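Local coordinates for glucosidase 2 subunit beta (Schizosaccharomyces pombe, PDB 4XQM), which recognises high-mannose N-glycans through its MRH lectin domain, the part present here, as the beta subunit of the endoplasmic reticulum enzyme that trims glucose from immature glycoproteins, at residues A[18-23]-A[44-49]; A[59-64]-A[82-87]; A[69-74]-A[86-91]. All coordinates share one frame; numbering follows the deposited sequence.

Interaction 1: A[18-23]-A[44-49]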
# COMPACT_ATOMS: atom_id res chain seq x y z
N TYR A 18 1.53 8.69 -3.35
CA TYR A 18 1.08 7.41 -2.83
C TYR A 18 0.79 7.54 -1.35
O TYR A 18 1.56 8.16 -0.62
CB TYR A 18 2.13 6.32 -3.08
CG TYR A 18 2.19 5.85 -4.52
CD1 TYR A 18 1.28 4.92 -5.00
CD2 TYR A 18 3.15 6.35 -5.39
CE1 TYR A 18 1.33 4.49 -6.33
CE2 TYR A 18 3.21 5.93 -6.72
CZ TYR A 18 2.31 4.99 -7.18
OH TYR A 18 2.36 4.57 -8.49
N LYS A 19 -0.32 6.96 -0.92
CA LYS A 19 -0.73 7.03 0.47
C LYS A 19 -1.17 5.65 0.91
O LYS A 19 -2.12 5.08 0.35
CB LYS A 19 -1.88 8.02 0.62
CG LYS A 19 -2.46 8.13 2.01
CD LYS A 19 -3.56 9.19 2.00
CE LYS A 19 -3.11 10.44 1.22
NZ LYS A 19 -4.22 11.42 1.00
N VAL A 20 -0.45 5.10 1.88
CA VAL A 20 -0.81 3.81 2.47
C VAL A 20 -1.36 4.06 3.86
O VAL A 20 -0.70 4.69 4.68
CB VAL A 20 0.41 2.86 2.59
CG1 VAL A 20 0.02 1.57 3.32
CG2 VAL A 20 0.98 2.55 1.20
N VAL A 21 -2.58 3.58 4.09
CA VAL A 21 -3.16 3.61 5.43
C VAL A 21 -3.33 2.17 5.91
O VAL A 21 -4.11 1.39 5.34
CB VAL A 21 -4.50 4.35 5.45
CG1 VAL A 21 -4.95 4.52 6.89
CG2 VAL A 21 -4.35 5.70 4.81
N PHE A 22 -2.60 1.80 6.96
CA PHE A 22 -2.62 0.40 7.42
C PHE A 22 -4.04 -0.06 7.78
O PHE A 22 -4.75 0.62 8.51
CB PHE A 22 -1.67 0.19 8.61
CG PHE A 22 -0.20 0.32 8.27
CD1 PHE A 22 0.29 0.00 7.01
CD2 PHE A 22 0.70 0.75 9.25
CE1 PHE A 22 1.66 0.12 6.72
CE2 PHE A 22 2.05 0.88 8.97
CZ PHE A 22 2.54 0.56 7.71
N TYR A 23 -4.43 -1.20 7.21
CA TYR A 23 -5.72 -1.85 7.50
C TYR A 23 -6.93 -1.05 7.03
O TYR A 23 -8.06 -1.34 7.41
CB TYR A 23 -5.85 -2.18 8.99
CG TYR A 23 -4.82 -3.17 9.49
CD1 TYR A 23 -4.44 -4.27 8.72
CD2 TYR A 23 -4.20 -2.99 10.72
CE1 TYR A 23 -3.49 -5.18 9.18
CE2 TYR A 23 -3.26 -3.89 11.18
CZ TYR A 23 -2.91 -4.97 10.42
OH TYR A 23 -1.96 -5.85 10.90
N LEU A 44 0.51 -7.31 3.43
CA LEU A 44 -0.87 -6.84 3.50
C LEU A 44 -1.44 -6.72 2.09
O LEU A 44 -0.90 -5.98 1.25
CB LEU A 44 -0.94 -5.47 4.19
CG LEU A 44 -0.79 -5.39 5.71
CD1 LEU A 44 0.63 -5.72 6.18
CD2 LEU A 44 -1.24 -4.02 6.21
N LYS A 45 -2.54 -7.43 1.82
CA LYS A 45 -3.17 -7.37 0.51
C LYS A 45 -4.32 -6.38 0.52
O LYS A 45 -5.24 -6.49 1.33
CB LYS A 45 -3.66 -8.75 0.06
CG LYS A 45 -2.54 -9.75 -0.15
CD LYS A 45 -3.07 -11.08 -0.68
CE LYS A 45 -1.94 -12.05 -0.98
NZ LYS A 45 -2.38 -13.12 -1.91
N TYR A 46 -4.27 -5.43 -0.41
CA TYR A 46 -5.34 -4.47 -0.62
C TYR A 46 -5.98 -4.78 -1.97
O TYR A 46 -5.27 -4.97 -2.96
CB TYR A 46 -4.79 -3.03 -0.61
CG TYR A 46 -4.34 -2.52 0.74
CD1 TYR A 46 -3.11 -2.92 1.29
CD2 TYR A 46 -5.12 -1.64 1.47
CE1 TYR A 46 -2.69 -2.44 2.53
CE2 TYR A 46 -4.72 -1.16 2.71
CZ TYR A 46 -3.50 -1.56 3.23
OH TYR A 46 -3.12 -1.07 4.46
N GLU A 47 -7.31 -4.84 -2.02
CA GLU A 47 -8.02 -5.33 -3.20
C GLU A 47 -9.17 -4.43 -3.64
O GLU A 47 -9.57 -3.52 -2.90
CB GLU A 47 -8.51 -6.77 -2.94
CG GLU A 47 -7.39 -7.73 -2.60
CD GLU A 47 -7.88 -9.13 -2.31
OE1 GLU A 47 -9.11 -9.36 -2.33
OE2 GLU A 47 -7.01 -10.01 -2.07
N ASN A 48 -9.70 -4.69 -4.83
CA ASN A 48 -10.92 -4.04 -5.33
C ASN A 48 -10.81 -2.53 -5.46
O ASN A 48 -11.74 -1.79 -5.12
CB ASN A 48 -12.13 -4.40 -4.46
CG ASN A 48 -12.14 -5.85 -4.06
OD1 ASN A 48 -12.24 -6.18 -2.87
ND2 ASN A 48 -12.02 -6.75 -5.03
N GLY A 49 -9.68 -2.06 -5.97
CA GLY A 49 -9.50 -0.65 -6.25
C GLY A 49 -10.23 -0.22 -7.51
O GLY A 49 -11.01 -0.99 -8.09
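Tyr46 reaches across the domain interior from the strand of 44-49, and its hydroxyl meets the backbone where strand 16-21 ends. The phenol OH donates a 2.8 Å hydrogen bond to Val21 O. The carbonyl oxygen lies at the ring's edge, near its plane, whereas the hydroxyl stands above the carbonyl plane, with a C=O...OH angle of 118°. Tyrosine suits the place because its ring can stay in the apolar interior while its OH meets a backbone carbonyl. In the MRH fold, a flattened barrel related to the mannose 6-phosphate receptor domains, the strands holding these segments are not neighbours; they meet through a side chain that reaches the other strand's backbone. Phe22 starts away from 44-49 and packs on Met87 and Ser89; Tyr46 OH lies loosely off its ring edge. Leu44 points into the contact; its CD2 lies 3.9 Å from CE1 of Tyr23, the side chains crossing at about a right angle. Tyr23 CG stands beside its backbone N (chi1 -63°), and the phenol extends past Leu44 to a hydrogen bond between its OH and Gln39. Buried Val20 brings CG1 to 4.3 Å from Tyr46 OH.

Interaction 2: A[59-64]-A[82-87]. With MAN (alpha-D-mannopyranose), chain B.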
# COMPACT_ATOMS: atom_id res chain seq x y z
N SER A 59 -5.13 -3.26 -7.48
CA SER A 59 -4.87 -3.93 -6.21
C SER A 59 -3.43 -3.63 -5.84
O SER A 59 -2.63 -3.23 -6.70
CB SER A 59 -5.13 -5.44 -6.32
OG SER A 59 -4.26 -6.03 -7.28
N ALA A 60 -3.10 -3.79 -4.57
CA ALA A 60 -1.76 -3.48 -4.10
C ALA A 60 -1.35 -4.50 -3.06
O ALA A 60 -2.12 -4.81 -2.15
CB ALA A 60 -1.72 -2.08 -3.51
N ILE A 61 -0.13 -5.00 -3.20
CA ILE A 61 0.42 -5.92 -2.22
C ILE A 61 1.50 -5.16 -1.47
O ILE A 61 2.51 -4.75 -2.05
CB ILE A 61 1.03 -7.16 -2.89
CG1 ILE A 61 -0.06 -7.88 -3.68
CG2 ILE A 61 1.63 -8.09 -1.85
CD1 ILE A 61 0.41 -9.13 -4.38
N VAL A 62 1.27 -4.94 -0.18
CA VAL A 62 2.14 -4.06 0.61
C VAL A 62 2.93 -4.88 1.61
O VAL A 62 2.36 -5.45 2.54
CB VAL A 62 1.32 -2.98 1.36
CG1 VAL A 62 2.24 -2.02 2.12
CG2 VAL A 62 0.41 -2.20 0.39
N THR A 63 4.25 -4.92 1.42
CA THR A 63 5.13 -5.64 2.33
C THR A 63 5.72 -4.66 3.34
O THR A 63 6.41 -3.71 2.97
CB THR A 63 6.26 -6.38 1.58
OG1 THR A 63 5.69 -7.32 0.66
CG2 THR A 63 7.16 -7.13 2.57
N VAL A 64 5.43 -4.88 4.63
CA VAL A 64 5.84 -3.95 5.68
C VAL A 64 6.88 -4.60 6.58
O VAL A 64 6.60 -5.61 7.26
CB VAL A 64 4.64 -3.52 6.55
CG1 VAL A 64 5.07 -2.45 7.55
CG2 VAL A 64 3.50 -3.02 5.70
N GLU A 82 -1.36 -3.46 -11.08
CA GLU A 82 -1.02 -4.32 -9.96
C GLU A 82 0.21 -3.69 -9.31
O GLU A 82 1.28 -3.62 -9.92
CB GLU A 82 -0.72 -5.75 -10.45
CG GLU A 82 -1.83 -6.40 -11.27
CD GLU A 82 -1.44 -7.77 -11.84
OE1 GLU A 82 -0.58 -8.45 -11.24
OE2 GLU A 82 -2.00 -8.16 -12.89
N TYR A 83 0.07 -3.20 -8.07
CA TYR A 83 1.13 -2.44 -7.45
C TYR A 83 1.80 -3.24 -6.34
O TYR A 83 1.13 -3.83 -5.49
CB TYR A 83 0.55 -1.14 -6.87
CG TYR A 83 -0.18 -0.32 -7.91
CD1 TYR A 83 -1.52 -0.60 -8.23
CD2 TYR A 83 0.46 0.70 -8.59
CE1 TYR A 83 -2.19 0.14 -9.19
CE2 TYR A 83 -0.20 1.45 -9.56
CZ TYR A 83 -1.53 1.16 -9.86
OH TYR A 83 -2.20 1.89 -10.82
N LEU A 84 3.13 -3.29 -6.36
CA LEU A 84 3.87 -3.93 -5.28
C LEU A 84 4.55 -2.81 -4.49
O LEU A 84 5.37 -2.07 -5.03
CB LEU A 84 4.91 -4.91 -5.82
CG LEU A 84 4.36 -6.01 -6.73
CD1 LEU A 84 5.49 -6.96 -7.13
CD2 LEU A 84 3.25 -6.75 -6.03
N ILE A 85 4.18 -2.67 -3.22
CA ILE A 85 4.69 -1.57 -2.41
C ILE A 85 5.49 -2.12 -1.25
O ILE A 85 4.96 -2.91 -0.46
CB ILE A 85 3.54 -0.69 -1.88
CG1 ILE A 85 2.65 -0.23 -3.03
CG2 ILE A 85 4.10 0.51 -1.13
CD1 ILE A 85 1.47 0.63 -2.60
N LYS A 86 6.75 -1.71 -1.16
CA LYS A 86 7.60 -2.09 -0.03
C LYS A 86 7.69 -0.94 0.97
O LYS A 86 7.85 0.22 0.58
CB LYS A 86 8.99 -2.49 -0.52
CG LYS A 86 9.90 -3.06 0.57
CD LYS A 86 11.15 -3.69 -0.03
CE LYS A 86 12.19 -3.96 1.04
NZ LYS A 86 13.52 -4.34 0.46
N MET A 87 7.58 -1.26 2.26
CA MET A 87 7.61 -0.25 3.31
C MET A 87 8.47 -0.66 4.50
O MET A 87 8.70 -1.84 4.72
CB MET A 87 6.19 0.00 3.85
CG MET A 87 5.19 0.46 2.82
SD MET A 87 3.63 0.90 3.61
CE MET A 87 4.13 2.25 4.67
C1 MAN B . -2.72 5.62 -14.04
C2 MAN B . -2.11 5.06 -12.89
C3 MAN B . -1.16 3.98 -13.41
C4 MAN B . -1.91 3.01 -14.37
C5 MAN B . -2.53 3.82 -15.52
C6 MAN B . -3.43 3.00 -16.41
O1 MAN B . -1.53 6.02 -14.65
O2 MAN B . -3.10 4.48 -12.11
O3 MAN B . -0.55 3.30 -12.34
O4 MAN B . -1.01 2.09 -14.93
O5 MAN B . -3.37 4.80 -14.92
O6 MAN B . -3.69 3.77 -17.59
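Residues 59-64 and 82-87 pair as parallel strands, Ser59 beside Glu82 through Val64 beside Met87, with axes approaching to 4.7 Å and inclined by 16°. The pair lies within the MRH beta-barrel, between strand 43-48 and strand 71-77. Five backbone hydrogen bonds join it: Ile61 and Thr63 each donate N-H to one residue of 82-87 and accept from another, while Ser59 O receives Tyr83 N. The straightest runs from Ile85 N to Ile61 O, 173° at the hydrogen. Ala60, Val62, Val64, Ile85 and Met87 give the buried face its apolar groups; Tyr83 is its polar-tipped member. Val62 and Ile85 lie side by side, Val62 CG2 to Ile85 CB 4.2 Å. Unbranched Met87, its CG beside the backbone N (chi1 -58°), sends SD to 3.6 Å from Val62 CG1. On the other, more exposed face Leu84 CD2 rests 3.9 Å from Ile61 CB. Tyr83 belongs to the mannose pocket with Tyr16, Gln28, Arg58 and Glu77. Its ring has Ser59 O at one edge, 3.2 Å from CD1; at the far end Tyr83 OH, also hydrogen-bonded with Arg58 NE, donates a 2.6 Å bond to mannose O3, which lies in the ring plane.

Interaction 3: A[69-74]-A[86-91]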
# COMPACT_ATOMS: atom_id res chain seq x y z
N GLU A 69 11.20 4.34 11.31
CA GLU A 69 10.27 5.36 10.85
C GLU A 69 9.42 4.81 9.71
O GLU A 69 9.89 3.96 8.94
CB GLU A 69 11.05 6.59 10.37
CG GLU A 69 10.22 7.67 9.70
CD GLU A 69 10.86 9.05 9.78
OE1 GLU A 69 12.12 9.13 9.82
OE2 GLU A 69 10.11 10.05 9.79
N ASN A 70 8.18 5.28 9.61
CA ASN A 70 7.32 4.93 8.46
C ASN A 70 7.88 5.47 7.15
O ASN A 70 8.20 6.66 7.04
CB ASN A 70 5.91 5.51 8.65
CG ASN A 70 5.14 4.84 9.75
OD1 ASN A 70 5.42 3.69 10.12
ND2 ASN A 70 4.15 5.55 10.28
N GLU A 71 8.00 4.59 6.16
CA GLU A 71 8.59 4.95 4.88
C GLU A 71 8.04 4.05 3.77
O GLU A 71 7.94 2.83 3.94
CB GLU A 71 10.11 4.79 4.97
CG GLU A 71 10.85 4.86 3.63
CD GLU A 71 12.34 4.53 3.76
OE1 GLU A 71 13.05 4.63 2.73
OE2 GLU A 71 12.79 4.17 4.87
N ILE A 72 7.67 4.66 2.64
CA ILE A 72 7.41 3.88 1.43
C ILE A 72 8.75 3.75 0.71
O ILE A 72 9.30 4.75 0.24
CB ILE A 72 6.34 4.55 0.54
CG1 ILE A 72 4.97 4.49 1.22
CG2 ILE A 72 6.27 3.89 -0.84
CD1 ILE A 72 3.88 5.30 0.49
N VAL A 73 9.28 2.53 0.68
CA VAL A 73 10.61 2.26 0.12
C VAL A 73 10.55 2.25 -1.40
O VAL A 73 11.40 2.85 -2.05
CB VAL A 73 11.17 0.93 0.66
CG1 VAL A 73 12.46 0.54 -0.05
CG2 VAL A 73 11.42 1.06 2.16
N SER A 74 9.55 1.58 -1.96
CA SER A 74 9.38 1.52 -3.41
C SER A 74 7.95 1.18 -3.80
O SER A 74 7.23 0.53 -3.04
CB SER A 74 10.34 0.50 -4.03
OG SER A 74 10.10 -0.81 -3.54
N LYS A 86 6.75 -1.71 -1.16
CA LYS A 86 7.60 -2.09 -0.03
C LYS A 86 7.69 -0.94 0.97
O LYS A 86 7.85 0.22 0.58
CB LYS A 86 8.99 -2.49 -0.52
CG LYS A 86 9.90 -3.06 0.57
CD LYS A 86 11.15 -3.69 -0.03
CE LYS A 86 12.19 -3.96 1.04
NZ LYS A 86 13.52 -4.34 0.46
N MET A 87 7.58 -1.26 2.26
CA MET A 87 7.61 -0.25 3.31
C MET A 87 8.47 -0.66 4.50
O MET A 87 8.70 -1.84 4.72
CB MET A 87 6.19 0.00 3.85
CG MET A 87 5.19 0.46 2.82
SD MET A 87 3.63 0.90 3.61
CE MET A 87 4.13 2.25 4.67
N LYS A 88 8.91 0.33 5.26
CA LYS A 88 9.41 0.12 6.61
C LYS A 88 8.48 0.83 7.58
O LYS A 88 7.87 1.85 7.23
CB LYS A 88 10.85 0.61 6.75
CG LYS A 88 11.84 -0.35 6.09
CD LYS A 88 12.96 0.34 5.32
CE LYS A 88 13.96 0.99 6.23
NZ LYS A 88 15.35 0.94 5.65
N SER A 89 8.36 0.29 8.80
CA SER A 89 7.48 0.88 9.81
C SER A 89 7.75 0.26 11.16
O SER A 89 7.97 -0.96 11.25
CB SER A 89 6.01 0.66 9.47
OG SER A 89 5.19 1.12 10.53
N PRO A 90 7.72 1.08 12.23
CA PRO A 90 7.79 0.52 13.58
C PRO A 90 6.65 -0.45 13.86
O PRO A 90 6.78 -1.30 14.73
CB PRO A 90 7.67 1.75 14.48
CG PRO A 90 8.12 2.89 13.64
CD PRO A 90 7.70 2.55 12.23
N ALA A 91 5.54 -0.35 13.12
CA ALA A 91 4.42 -1.28 13.28
C ALA A 91 4.86 -2.73 13.08
O ALA A 91 4.25 -3.65 13.64
CB ALA A 91 3.31 -0.95 12.31
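Asn70 and Ser89 make the close polar contact of this pair: Ser89 OG donates to Asn70 OD1 over 2.6 Å, tilted 18° from the plane of the amide carbonyl. The same OG accepts from Ala91 N in an ST turn, so a small hydroxyl serves two partners just ahead of the 3-10 turn at 90-91. Ser89 OG is anti to its backbone N (chi1 174°), which places it beside OD1. Ile72 and Met87 lie on the buried face, Ile72 CG1 meeting Met87 CE at 4.2 Å; Ile72 suits it, with Val20 and Ile13 as apolar neighbours and Tyr18 and Thr9 as further contacts. The other face is open to solvent and looser. There Glu71 and Lys88 run side by side, but Glu71 OE2 and Lys88 NZ stay 4.2 Å apart, too far for a salt bridge. The bent aliphatic part of Lys88 instead lies against Val73, with Lys88 CD 3.6 Å from Val73 CG2, while the extended Lys86 leads its ammonium group away from the pair. Between the faces, Glu71 and Lys88 exchange backbone bonds in both directions. Further on, Lys86 O takes Val73 N at 2.7 Å and, weakly, Ser74 N, and Lys86 N returns a bond to Ser74 O. Val73 and Ser74 thus both face Lys86, a classic beta bulge, here in the antiparallel hairpin of strands 71-77 and 82-89 at the edge of the MRH sheet.

How the interactions relate
Interaction 1 is a core contact, its centre about 4 Å from the chain's and nearly all its touching residues buried; it joins segments of non-adjacent strands through side chains and one side-chain-to-backbone bond. Interactions 2 and 3 are ladders of backbone bonds, one parallel and one antiparallel, that share Lys86 and Met87 and use opposite edges of strand 82-89. Each has a buried and a more exposed face; interaction 3 lies farther out and adds charged groups and a bulge, whereas interaction 2 reaches the sugar at one end. Strand 43-48 of interaction 1 neighbours strand 59-66 of interaction 2. The interior is continuous: Met87 SD packs 3.7 Å from Val20 CG1, and Phe22 CE2 lies 3.5 Å from Ser89 OG.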